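Interferon-activable protein 202 (Mus musculus, PDB 4L5R) binds double-stranded DNA without sequence specificity and restrains innate immune signalling by preventing activation of the AIM2 inflammasome. Local coordinates at residues A24-N29 / H192-G197; L124-F129 / L173-L178; M20-T25 / T41-S46. All blocks are in the same frame, centred on the assembly; numbering follows the deposited sequence.

In the fold
The chain is the first HIN-200 domain of p202, built from two OB folds. Interaction 3 lies in the N-terminal fold, pairing strands 17-30 and 35-43, and closes first along the chain. Interaction 2 follows within the C-terminal sheet, its centre about 17 Å from that of interaction 3. Interaction 1 starts from the same stretch as interaction 3, sharing Ala24 and Thr25, but closes last, near the C-terminus, and so spans interaction 2; its centre is about 16 Å from interaction 3 and 12 Å from interaction 2. Strands 194-197 and 171-174 are neighbours, and Thr25 packs on Phe174. Interaction 1 thus ties the N-terminal hairpin to the C-terminal sheet that, through His177, meets the DNA backbone.

Interaction 1. Residues A24-N29 / H192-G197; sequences ATEPFN and HSFIKG
Phe28 and Phe194 carry this contact, their rings inclined at 32° with centroids 4.5 Å apart. CD1 of Phe194 lies over the centre of one Phe28 face, and its closest approach is 3.4 Å to Phe28 CD1. The two side chains arrive by different torsions: Phe28 has CG between backbone N and carbonyl carbon (chi1 58°), which lays one face of its ring against Phe194 CD1, whereas Phe194 has CG anti to the backbone N (chi1 -175°), which carries its ring toward Thr25, Glu26 and Phe28. At the edge of the Phe28 ring, CZ lies 3.9 Å from His192 O, a carbonyl that accepts a hydrogen bond from His39 NE2. The His39 ring also meets that of Phe28. Glu26 reaches the edge of the Phe194 ring with OE1, 4.3 Å from CZ. A water links the two segments beside this ring, donating to Glu26 OE1 and accepting from Lys196 NZ at 2.7 Å and from Glu26 N. The extended Lys196 side chain thus meets the carboxylate through water, with NZ and OE1 5.0 Å apart. This aromatic pair with its polar margin belongs to the interface between the two OB folds of the HIN-200 domain.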
loop_
_atom_site.group_PDB
_atom_site.type_symbol
_atom_site.label_atom_id
_atom_site.label_comp_id
_atom_site.label_asym_id
_atom_site.label_seq_id
_atom_site.Cartn_x
_atom_site.Cartn_y
_atom_site.Cartn_z
ATOM N N ALA A 24 -7.519 -5.005 -3.595
ATOM C CA ALA A 24 -6.447 -5.830 -3.072
ATOM C C ALA A 24 -5.566 -6.329 -4.220
ATOM O O ALA A 24 -6.061 -6.660 -5.297
ATOM C CB ALA A 24 -7.012 -7.006 -2.277
ATOM N N THR A 25 -4.264 -6.372 -3.978
ATOM C CA THR A 25 -3.308 -6.865 -4.969
ATOM C C THR A 25 -3.215 -8.374 -4.886
ATOM O O THR A 25 -3.750 -8.991 -3.951
ATOM C CB THR A 25 -1.911 -6.276 -4.738
ATOM O OG1 THR A 25 -1.331 -6.832 -3.545
ATOM C CG2 THR A 25 -1.961 -4.731 -4.648
ATOM N N GLU A 26 -2.545 -8.984 -5.861
ATOM C CA GLU A 26 -2.189 -10.378 -5.734
ATOM C C GLU A 26 -1.138 -10.468 -4.637
ATOM O O GLU A 26 -0.466 -9.475 -4.329
ATOM C CB GLU A 26 -1.610 -10.904 -7.059
ATOM C CG GLU A 26 -0.425 -10.098 -7.541
ATOM C CD GLU A 26 -0.124 -10.298 -9.020
ATOM O OE1 GLU A 26 -0.149 -9.294 -9.766
ATOM O OE2 GLU A 26 0.143 -11.448 -9.431
ATOM N N PRO A 27 -0.976 -11.659 -4.057
ATOM C CA PRO A 27 0.107 -11.922 -3.108
ATOM C C PRO A 27 1.451 -11.892 -3.818
ATOM O O PRO A 27 1.511 -12.108 -5.024
ATOM C CB PRO A 27 -0.199 -13.341 -2.615
ATOM C CG PRO A 27 -1.650 -13.526 -2.893
ATOM C CD PRO A 27 -1.920 -12.786 -4.142
ATOM N N PHE A 28 2.514 -11.619 -3.078
ATOM C CA PHE A 28 3.842 -11.607 -3.658
ATOM C C PHE A 28 4.825 -11.893 -2.538
ATOM O O PHE A 28 4.535 -11.637 -1.364
ATOM C CB PHE A 28 4.146 -10.267 -4.355
ATOM C CG PHE A 28 4.047 -9.069 -3.453
ATOM C CD1 PHE A 28 2.823 -8.444 -3.229
ATOM C CD2 PHE A 28 5.175 -8.571 -2.820
ATOM C CE1 PHE A 28 2.730 -7.344 -2.391
ATOM C CE2 PHE A 28 5.089 -7.457 -1.979
ATOM C CZ PHE A 28 3.875 -6.854 -1.759
ATOM N N ASN A 29 5.965 -12.472 -2.897
ATOM C CA ASN A 29 7.032 -12.703 -1.937
ATOM C C ASN A 29 7.852 -11.436 -1.666
ATOM O O ASN A 29 8.074 -10.623 -2.558
ATOM C CB ASN A 29 7.943 -13.837 -2.422
ATOM C CG ASN A 29 7.236 -15.183 -2.440
ATOM O OD1 ASN A 29 6.116 -15.318 -1.939
ATOM N ND2 ASN A 29 7.897 -16.193 -3.011
ATOM N N HIS A 192 8.305 -3.689 1.965
ATOM C CA HIS A 192 6.955 -3.990 1.480
ATOM C C HIS A 192 6.579 -3.401 0.118
ATOM O O HIS A 192 5.458 -3.601 -0.346
ATOM C CB HIS A 192 5.891 -3.534 2.504
ATOM C CG HIS A 192 6.071 -4.106 3.875
ATOM N ND1 HIS A 192 5.867 -3.363 5.018
ATOM C CD2 HIS A 192 6.411 -5.353 4.293
ATOM C CE1 HIS A 192 6.080 -4.120 6.080
ATOM N NE2 HIS A 192 6.413 -5.332 5.667
ATOM N N SER A 193 7.477 -2.662 -0.529
ATOM C CA SER A 193 7.081 -1.988 -1.758
ATOM C C SER A 193 6.668 -2.941 -2.872
ATOM O O SER A 193 7.195 -4.053 -3.001
ATOM C CB SER A 193 8.186 -1.040 -2.262
ATOM O OG SER A 193 8.597 -0.167 -1.225
ATOM N N PHE A 194 5.713 -2.485 -3.670
ATOM C CA PHE A 194 5.182 -3.250 -4.784
ATOM C C PHE A 194 4.903 -2.279 -5.922
ATOM O O PHE A 194 4.347 -1.185 -5.717
ATOM C CB PHE A 194 3.891 -3.956 -4.351
ATOM C CG PHE A 194 3.309 -4.882 -5.390
ATOM C CD1 PHE A 194 3.803 -6.189 -5.543
ATOM C CD2 PHE A 194 2.229 -4.481 -6.171
ATOM C CE1 PHE A 194 3.240 -7.048 -6.481
ATOM C CE2 PHE A 194 1.665 -5.340 -7.104
ATOM C CZ PHE A 194 2.177 -6.633 -7.257
ATOM N N ILE A 195 5.301 -2.672 -7.126
ATOM C CA ILE A 195 5.127 -1.817 -8.273
ATOM C C ILE A 195 4.530 -2.580 -9.445
ATOM O O ILE A 195 4.945 -3.711 -9.750
ATOM C CB ILE A 195 6.480 -1.181 -8.648
ATOM C CG1 ILE A 195 6.346 -0.289 -9.870
ATOM C CG2 ILE A 195 7.532 -2.264 -8.876
ATOM C CD1 ILE A 195 7.641 0.409 -10.214
ATOM N N LYS A 196 3.547 -1.981 -10.106
ATOM C CA LYS A 196 2.977 -2.612 -11.295
ATOM C C LYS A 196 2.390 -1.628 -12.296
ATOM O O LYS A 196 2.052 -0.489 -11.953
ATOM C CB LYS A 196 1.936 -3.675 -10.919
ATOM C CG LYS A 196 0.646 -3.137 -10.350
ATOM C CD LYS A 196 -0.382 -4.264 -10.222
ATOM C CE LYS A 196 -1.597 -3.833 -9.403
ATOM N NZ LYS A 196 -2.573 -4.951 -9.204
ATOM N N GLY A 197 2.284 -2.074 -13.543
ATOM C CA GLY A 197 1.616 -1.288 -14.564
ATOM C C GLY A 197 0.150 -1.217 -14.197
ATOM O O GLY A 197 -0.413 -2.195 -13.710
HETATM O O HOH W 1 -1.968 -7.379 -8.154
#

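Interaction 2. Residues L124-F129 / L173-L178; sequences LIYGVF and LFSFHL. With nucleotides of chain B.
Ile125 faces both Ser175 and Phe176 in a G1 beta bulge, where residues 173-178 turn a corner at Ser175 in the C-terminal OB fold. On one side of the bend, Ile125 N donates to Phe176 O at 2.6 Å and Phe176 N returns a bond to Ile125 O; on the other, Gly127 and Leu173 exchange another pair, the bond from Leu173 N to Gly127 O being nearly straight at 173°. Ser175 N lies 3.3 Å from Ile125 O but points poorly for a bond. It sits instead over the centre of one face of the Tyr126 ring, 3.5 Å from CZ. Tyr126 CE2 and CD2 also pack against Phe174 CB, and an alanine in place of Tyr126 would probably leave the backbone at the bulge without this aromatic cover and open a gap beside Phe174. At Gly127 the backbone angles would press any CB against the preceding carbonyl oxygen, so a side chain is hardly tolerated. Ser175 has both oxygens engaged, its OG by Lys52 NZ and its carbonyl by Ser193 OG. Beyond the bulge, Leu124 and His177 lie side by side, with Leu124 CD2 in a CH-pi contact 3.4 Å from the centroid of the imidazole. The ring's edge is turned to the DNA backbone, where His177 ND1 donates to OP1 of DG7 of chain B at 2.9 Å, in the plane of the imidazole.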
loop_
_atom_site.group_PDB
_atom_site.type_symbol
_atom_site.label_atom_id
_atom_site.label_comp_id
_atom_site.label_asym_id
_atom_site.label_seq_id
_atom_site.Cartn_x
_atom_site.Cartn_y
_atom_site.Cartn_z
ATOM N N LEU A 124 5.098 6.849 3.814
ATOM C CA LEU A 124 4.787 5.846 2.803
ATOM C C LEU A 124 3.877 6.413 1.737
ATOM O O LEU A 124 2.854 7.031 2.037
ATOM C CB LEU A 124 4.137 4.619 3.446
ATOM C CG LEU A 124 5.067 3.902 4.415
ATOM C CD1 LEU A 124 4.377 2.677 5.023
ATOM C CD2 LEU A 124 6.372 3.517 3.703
ATOM N N ILE A 125 4.260 6.201 0.485
ATOM C CA ILE A 125 3.572 6.800 -0.639
ATOM C C ILE A 125 2.932 5.746 -1.523
ATOM O O ILE A 125 3.561 4.748 -1.893
ATOM C CB ILE A 125 4.564 7.624 -1.508
ATOM C CG1 ILE A 125 5.260 8.681 -0.645
ATOM C CG2 ILE A 125 3.854 8.229 -2.698
ATOM C CD1 ILE A 125 4.303 9.656 0.074
ATOM N N TYR A 126 1.689 6.004 -1.906
ATOM C CA TYR A 126 0.964 5.112 -2.790
ATOM C C TYR A 126 0.381 5.973 -3.875
ATOM O O TYR A 126 -0.007 7.115 -3.615
ATOM C CB TYR A 126 -0.227 4.478 -2.047
ATOM C CG TYR A 126 0.095 3.497 -0.950
ATOM C CD1 TYR A 126 0.690 3.917 0.237
ATOM C CD2 TYR A 126 -0.241 2.154 -1.082
ATOM C CE1 TYR A 126 0.951 3.015 1.252
ATOM C CE2 TYR A 126 0.013 1.243 -0.066
ATOM C CZ TYR A 126 0.611 1.682 1.096
ATOM O OH TYR A 126 0.868 0.785 2.104
ATOM N N GLY A 127 0.261 5.431 -5.083
ATOM C CA GLY A 127 -0.393 6.184 -6.139
ATOM C C GLY A 127 -0.158 5.659 -7.539
ATOM O O GLY A 127 0.608 4.712 -7.734
ATOM N N VAL A 128 -0.823 6.283 -8.506
ATOM C CA VAL A 128 -0.702 5.932 -9.921
ATOM C C VAL A 128 -0.132 7.161 -10.628
ATOM O O VAL A 128 -0.667 8.284 -10.478
ATOM C CB VAL A 128 -2.080 5.622 -10.516
ATOM C CG1 VAL A 128 -1.974 5.318 -12.000
ATOM C CG2 VAL A 128 -2.756 4.479 -9.744
ATOM N N PHE A 129 0.952 6.972 -11.372
ATOM C CA PHE A 129 1.651 8.110 -11.989
ATOM C C PHE A 129 2.059 7.816 -13.424
ATOM O O PHE A 129 2.440 6.680 -13.761
ATOM C CB PHE A 129 2.932 8.429 -11.221
ATOM C CG PHE A 129 2.740 8.635 -9.754
ATOM C CD1 PHE A 129 2.760 7.559 -8.880
ATOM C CD2 PHE A 129 2.551 9.917 -9.243
ATOM C CE1 PHE A 129 2.589 7.755 -7.521
ATOM C CE2 PHE A 129 2.390 10.120 -7.886
ATOM C CZ PHE A 129 2.412 9.037 -7.024
ATOM N N LEU A 173 2.263 2.560 -7.600
ATOM C CA LEU A 173 3.213 2.341 -6.519
ATOM C C LEU A 173 2.460 2.018 -5.246
ATOM O O LEU A 173 1.460 2.674 -4.931
ATOM C CB LEU A 173 4.023 3.612 -6.277
ATOM C CG LEU A 173 4.816 4.187 -7.446
ATOM C CD1 LEU A 173 5.532 5.437 -6.995
ATOM C CD2 LEU A 173 5.795 3.138 -7.936
ATOM N N PHE A 174 2.953 1.023 -4.505
ATOM C CA PHE A 174 2.451 0.722 -3.174
ATOM C C PHE A 174 3.588 0.802 -2.161
ATOM O O PHE A 174 4.628 0.140 -2.313
ATOM C CB PHE A 174 1.821 -0.697 -3.087
ATOM C CG PHE A 174 0.701 -0.942 -4.069
ATOM C CD1 PHE A 174 0.962 -1.047 -5.431
ATOM C CD2 PHE A 174 -0.603 -1.071 -3.629
ATOM C CE1 PHE A 174 -0.061 -1.287 -6.337
ATOM C CE2 PHE A 174 -1.639 -1.307 -4.525
ATOM C CZ PHE A 174 -1.369 -1.422 -5.877
ATOM N N SER A 175 3.364 1.596 -1.113
ATOM C CA SER A 175 4.246 1.646 0.057
ATOM C C SER A 175 5.696 1.977 -0.315
ATOM O O SER A 175 6.632 1.273 0.073
ATOM C CB SER A 175 4.175 0.331 0.845
ATOM O OG SER A 175 4.888 0.411 2.072
ATOM N N PHE A 176 5.877 3.042 -1.078
ATOM C CA PHE A 176 7.212 3.579 -1.305
ATOM C C PHE A 176 7.561 4.587 -0.217
ATOM O O PHE A 176 6.673 5.139 0.415
ATOM C CB PHE A 176 7.312 4.196 -2.701
ATOM C CG PHE A 176 7.718 3.197 -3.751
ATOM C CD1 PHE A 176 6.848 2.188 -4.133
ATOM C CD2 PHE A 176 8.975 3.250 -4.325
ATOM C CE1 PHE A 176 7.213 1.242 -5.081
ATOM C CE2 PHE A 176 9.353 2.310 -5.282
ATOM C CZ PHE A 176 8.469 1.314 -5.662
ATOM N N HIS A 177 8.849 4.821 0.007
ATOM C CA HIS A 177 9.267 5.701 1.087
ATOM C C HIS A 177 9.775 7.038 0.547
ATOM O O HIS A 177 10.679 7.072 -0.288
ATOM C CB HIS A 177 10.352 5.020 1.922
ATOM C CG HIS A 177 9.912 3.726 2.540
ATOM N ND1 HIS A 177 10.206 3.392 3.842
ATOM C CD2 HIS A 177 9.216 2.683 2.032
ATOM C CE1 HIS A 177 9.695 2.203 4.118
ATOM N NE2 HIS A 177 9.088 1.751 3.036
ATOM N N LEU A 178 9.196 8.140 1.012
ATOM C CA LEU A 178 9.729 9.451 0.639
ATOM C C LEU A 178 11.091 9.667 1.300
ATOM O O LEU A 178 11.216 9.547 2.518
ATOM C CB LEU A 178 8.773 10.571 1.068
ATOM C CG LEU A 178 9.282 11.982 0.739
ATOM C CD1 LEU A 178 9.444 12.191 -0.752
ATOM C CD2 LEU A 178 8.341 13.046 1.343
ATOM P P DG B 7 13.284 5.282 4.663
ATOM O OP1 DG B 7 11.929 5.203 5.249
ATOM O OP2 DG B 7 13.507 4.929 3.238
ATOM O "O5'" DG B 7 13.874 6.761 4.840
ATOM C "C5'" DG B 7 13.632 7.453 6.066
ATOM C "C4'" DG B 7 14.846 8.283 6.446
ATOM O "O4'" DG B 7 15.907 7.429 6.947
ATOM C "C3'" DG B 7 15.439 9.113 5.312
ATOM O "O3'" DG B 7 15.663 10.408 5.825
ATOM C "C2'" DG B 7 16.749 8.412 4.959
ATOM C "C1'" DG B 7 17.117 7.784 6.294
ATOM N N9 DG B 7 17.943 6.586 6.165
ATOM C C8 DG B 7 17.604 5.386 5.586
ATOM N N7 DG B 7 18.571 4.505 5.632
ATOM C C5 DG B 7 19.612 5.160 6.281
ATOM C C6 DG B 7 20.917 4.718 6.630
ATOM O O6 DG B 7 21.444 3.611 6.426
ATOM N N1 DG B 7 21.641 5.716 7.282
ATOM C C2 DG B 7 21.163 6.978 7.559
ATOM N N2 DG B 7 21.989 7.821 8.188
ATOM N N3 DG B 7 19.947 7.396 7.248
ATOM C C4 DG B 7 19.234 6.443 6.611
ATOM P P DG B 6 11.608 -0.630 5.787
ATOM O OP1 DG B 6 10.221 -0.127 5.938
ATOM O OP2 DG B 6 11.996 -1.401 4.584
ATOM O "O5'" DG B 6 12.606 0.618 5.909
ATOM C "C5'" DG B 6 12.384 1.585 6.935
ATOM C "C4'" DG B 6 13.563 2.534 6.999
ATOM O "O4'" DG B 6 14.666 1.890 7.701
ATOM C "C3'" DG B 6 14.091 2.966 5.627
ATOM O "O3'" DG B 6 14.263 4.382 5.566
ATOM C "C2'" DG B 6 15.460 2.302 5.572
ATOM C "C1'" DG B 6 15.797 2.414 7.055
ATOM N N9 DG B 6 17.068 1.783 7.404
ATOM C C8 DG B 6 17.601 0.592 6.967
ATOM N N7 DG B 6 18.796 0.357 7.444
ATOM C C5 DG B 6 19.071 1.468 8.232
ATOM C C6 DG B 6 20.207 1.790 9.006
ATOM O O6 DG B 6 21.239 1.124 9.156
ATOM N N1 DG B 6 20.062 3.023 9.645
ATOM C C2 DG B 6 18.953 3.835 9.547
ATOM N N2 DG B 6 18.969 4.990 10.228
ATOM N N3 DG B 6 17.880 3.538 8.831
ATOM C C4 DG B 6 18.016 2.349 8.210
#

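Interaction 3. Residues M20-T25 / T41-S46; sequences MVLTAT and TVATES
Leu22 and Thr23 both face Thr41, forming a classic beta bulge in the antiparallel hairpin of strands 17-30 and 35-43. Backbone hydrogen bonds dominate. Thr41 O is gripped twice from the same face of its carbonyl plane, by Leu22 N at 2.8 Å and by Thr23 N at 3.2 Å, while Thr41 N donates to Thr23 O. Beyond the bulge Met20 and Ala43 form a hydrogen-bonded pair, and the bond from Met20 N to Ala43 O is nearly straight (172°). Next to this pair, Val42 CA lies 3.2 Å from Met20 O in a CA-H...O contact.

The apolar contacts divide between the two faces. Leu22, with CG anti to its carbonyl carbon (chi1 -58°), reaches across with CD1, which lies 3.9 Å from both Thr41 CG2 and Ala43 CB. Leu22 and Thr41 meet helix 101-108, while Ala43 packs on Val99. On the other face Val21 CG2 meets Val42 CG1 at 4.3 Å.

Among polar side chains, Thr23 and Thr41 run side by side, with Thr23 OG1 3.5 Å from Thr41 CB; Thr41 OG1 accepts from Arg50. Past the strand end, Thr44 OG1 accepts from Ser46 N in an ST turn.

Residues 37-44 are required for homomultimerization. Register across this hairpin rests on sequence-independent backbone bonds, two of them on Thr41 O, while side-chain methyls give the face turned to the helix its apolar character.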
loop_
_atom_site.group_PDB
_atom_site.type_symbol
_atom_site.label_atom_id
_atom_site.label_comp_id
_atom_site.label_asym_id
_atom_site.label_seq_id
_atom_site.Cartn_x
_atom_site.Cartn_y
_atom_site.Cartn_z
ATOM N N MET A 20 -15.208 -1.932 4.615
ATOM C CA MET A 20 -15.596 -2.432 3.312
ATOM C C MET A 20 -14.340 -2.532 2.461
ATOM O O MET A 20 -13.576 -1.580 2.366
ATOM C CB MET A 20 -16.618 -1.519 2.628
ATOM C CG MET A 20 -17.087 -2.103 1.295
ATOM S SD MET A 20 -18.195 -1.056 0.336
ATOM C CE MET A 20 -17.107 0.259 -0.164
ATOM N N VAL A 21 -14.116 -3.686 1.857
ATOM C CA VAL A 21 -12.942 -3.843 1.014
ATOM C C VAL A 21 -13.108 -3.095 -0.309
ATOM O O VAL A 21 -14.120 -3.245 -1.002
ATOM C CB VAL A 21 -12.654 -5.320 0.735
ATOM C CG1 VAL A 21 -11.428 -5.450 -0.179
ATOM C CG2 VAL A 21 -12.460 -6.072 2.063
ATOM N N LEU A 22 -12.116 -2.284 -0.653
ATOM C CA LEU A 22 -12.143 -1.553 -1.912
ATOM C C LEU A 22 -11.270 -2.249 -2.965
ATOM O O LEU A 22 -11.734 -2.554 -4.063
ATOM C CB LEU A 22 -11.696 -0.096 -1.711
ATOM C CG LEU A 22 -12.496 0.749 -0.714
ATOM C CD1 LEU A 22 -12.032 2.193 -0.711
ATOM C CD2 LEU A 22 -13.953 0.664 -1.083
ATOM N N THR A 23 -10.015 -2.510 -2.622
ATOM C CA THR A 23 -9.090 -3.164 -3.561
ATOM C C THR A 23 -8.128 -4.094 -2.841
ATOM O O THR A 23 -7.931 -3.981 -1.627
ATOM C CB THR A 23 -8.248 -2.132 -4.358
ATOM O OG1 THR A 23 -7.338 -1.446 -3.480
ATOM C CG2 THR A 23 -9.141 -1.123 -5.051
ATOM N N ALA A 24 -7.519 -5.005 -3.595
ATOM C CA ALA A 24 -6.447 -5.830 -3.072
ATOM C C ALA A 24 -5.566 -6.329 -4.220
ATOM O O ALA A 24 -6.061 -6.660 -5.297
ATOM C CB ALA A 24 -7.012 -7.006 -2.277
ATOM N N THR A 25 -4.264 -6.372 -3.978
ATOM C CA THR A 25 -3.308 -6.865 -4.969
ATOM C C THR A 25 -3.215 -8.374 -4.886
ATOM O O THR A 25 -3.750 -8.991 -3.951
ATOM C CB THR A 25 -1.911 -6.276 -4.738
ATOM O OG1 THR A 25 -1.331 -6.832 -3.545
ATOM C CG2 THR A 25 -1.961 -4.731 -4.648
ATOM N N THR A 41 -6.811 -1.865 0.136
ATOM C CA THR A 41 -7.417 -0.605 0.614
ATOM C C THR A 41 -8.827 -0.954 1.091
ATOM O O THR A 41 -9.549 -1.711 0.427
ATOM C CB THR A 41 -7.488 0.428 -0.514
ATOM O OG1 THR A 41 -6.150 0.777 -0.921
ATOM C CG2 THR A 41 -8.184 1.699 -0.041
ATOM N N VAL A 42 -9.201 -0.426 2.251
ATOM C CA VAL A 42 -10.520 -0.655 2.815
ATOM C C VAL A 42 -11.051 0.683 3.309
ATOM O O VAL A 42 -10.292 1.648 3.425
ATOM C CB VAL A 42 -10.458 -1.616 4.004
ATOM C CG1 VAL A 42 -9.834 -2.963 3.572
ATOM C CG2 VAL A 42 -9.668 -0.989 5.167
ATOM N N ALA A 43 -12.343 0.731 3.613
ATOM C CA ALA A 43 -12.957 1.975 4.046
ATOM C C ALA A 43 -13.971 1.747 5.161
ATOM O O ALA A 43 -14.671 0.734 5.190
ATOM C CB ALA A 43 -13.615 2.701 2.867
ATOM N N THR A 44 -14.013 2.691 6.093
ATOM C CA THR A 44 -15.087 2.750 7.070
ATOM C C THR A 44 -15.975 3.914 6.666
ATOM O O THR A 44 -15.776 4.514 5.616
ATOM C CB THR A 44 -14.544 2.972 8.502
ATOM O OG1 THR A 44 -13.934 4.263 8.594
ATOM C CG2 THR A 44 -13.501 1.892 8.859
ATOM N N GLU A 45 -16.948 4.261 7.499
ATOM C CA GLU A 45 -17.769 5.425 7.200
ATOM C C GLU A 45 -16.970 6.736 7.326
ATOM O O GLU A 45 -17.355 7.770 6.767
ATOM C CB GLU A 45 -19.012 5.437 8.118
ATOM C CG GLU A 45 -20.129 6.321 7.616
ATOM C CD GLU A 45 -21.447 6.044 8.310
ATOM O OE1 GLU A 45 -22.484 6.526 7.813
ATOM O OE2 GLU A 45 -21.445 5.341 9.345
ATOM N N SER A 46 -15.843 6.698 8.038
ATOM C CA SER A 46 -15.125 7.932 8.371
ATOM C C SER A 46 -13.755 8.082 7.704
ATOM O O SER A 46 -13.183 9.176 7.689
ATOM C CB SER A 46 -14.947 8.052 9.885
ATOM O OG SER A 46 -14.385 6.866 10.418
#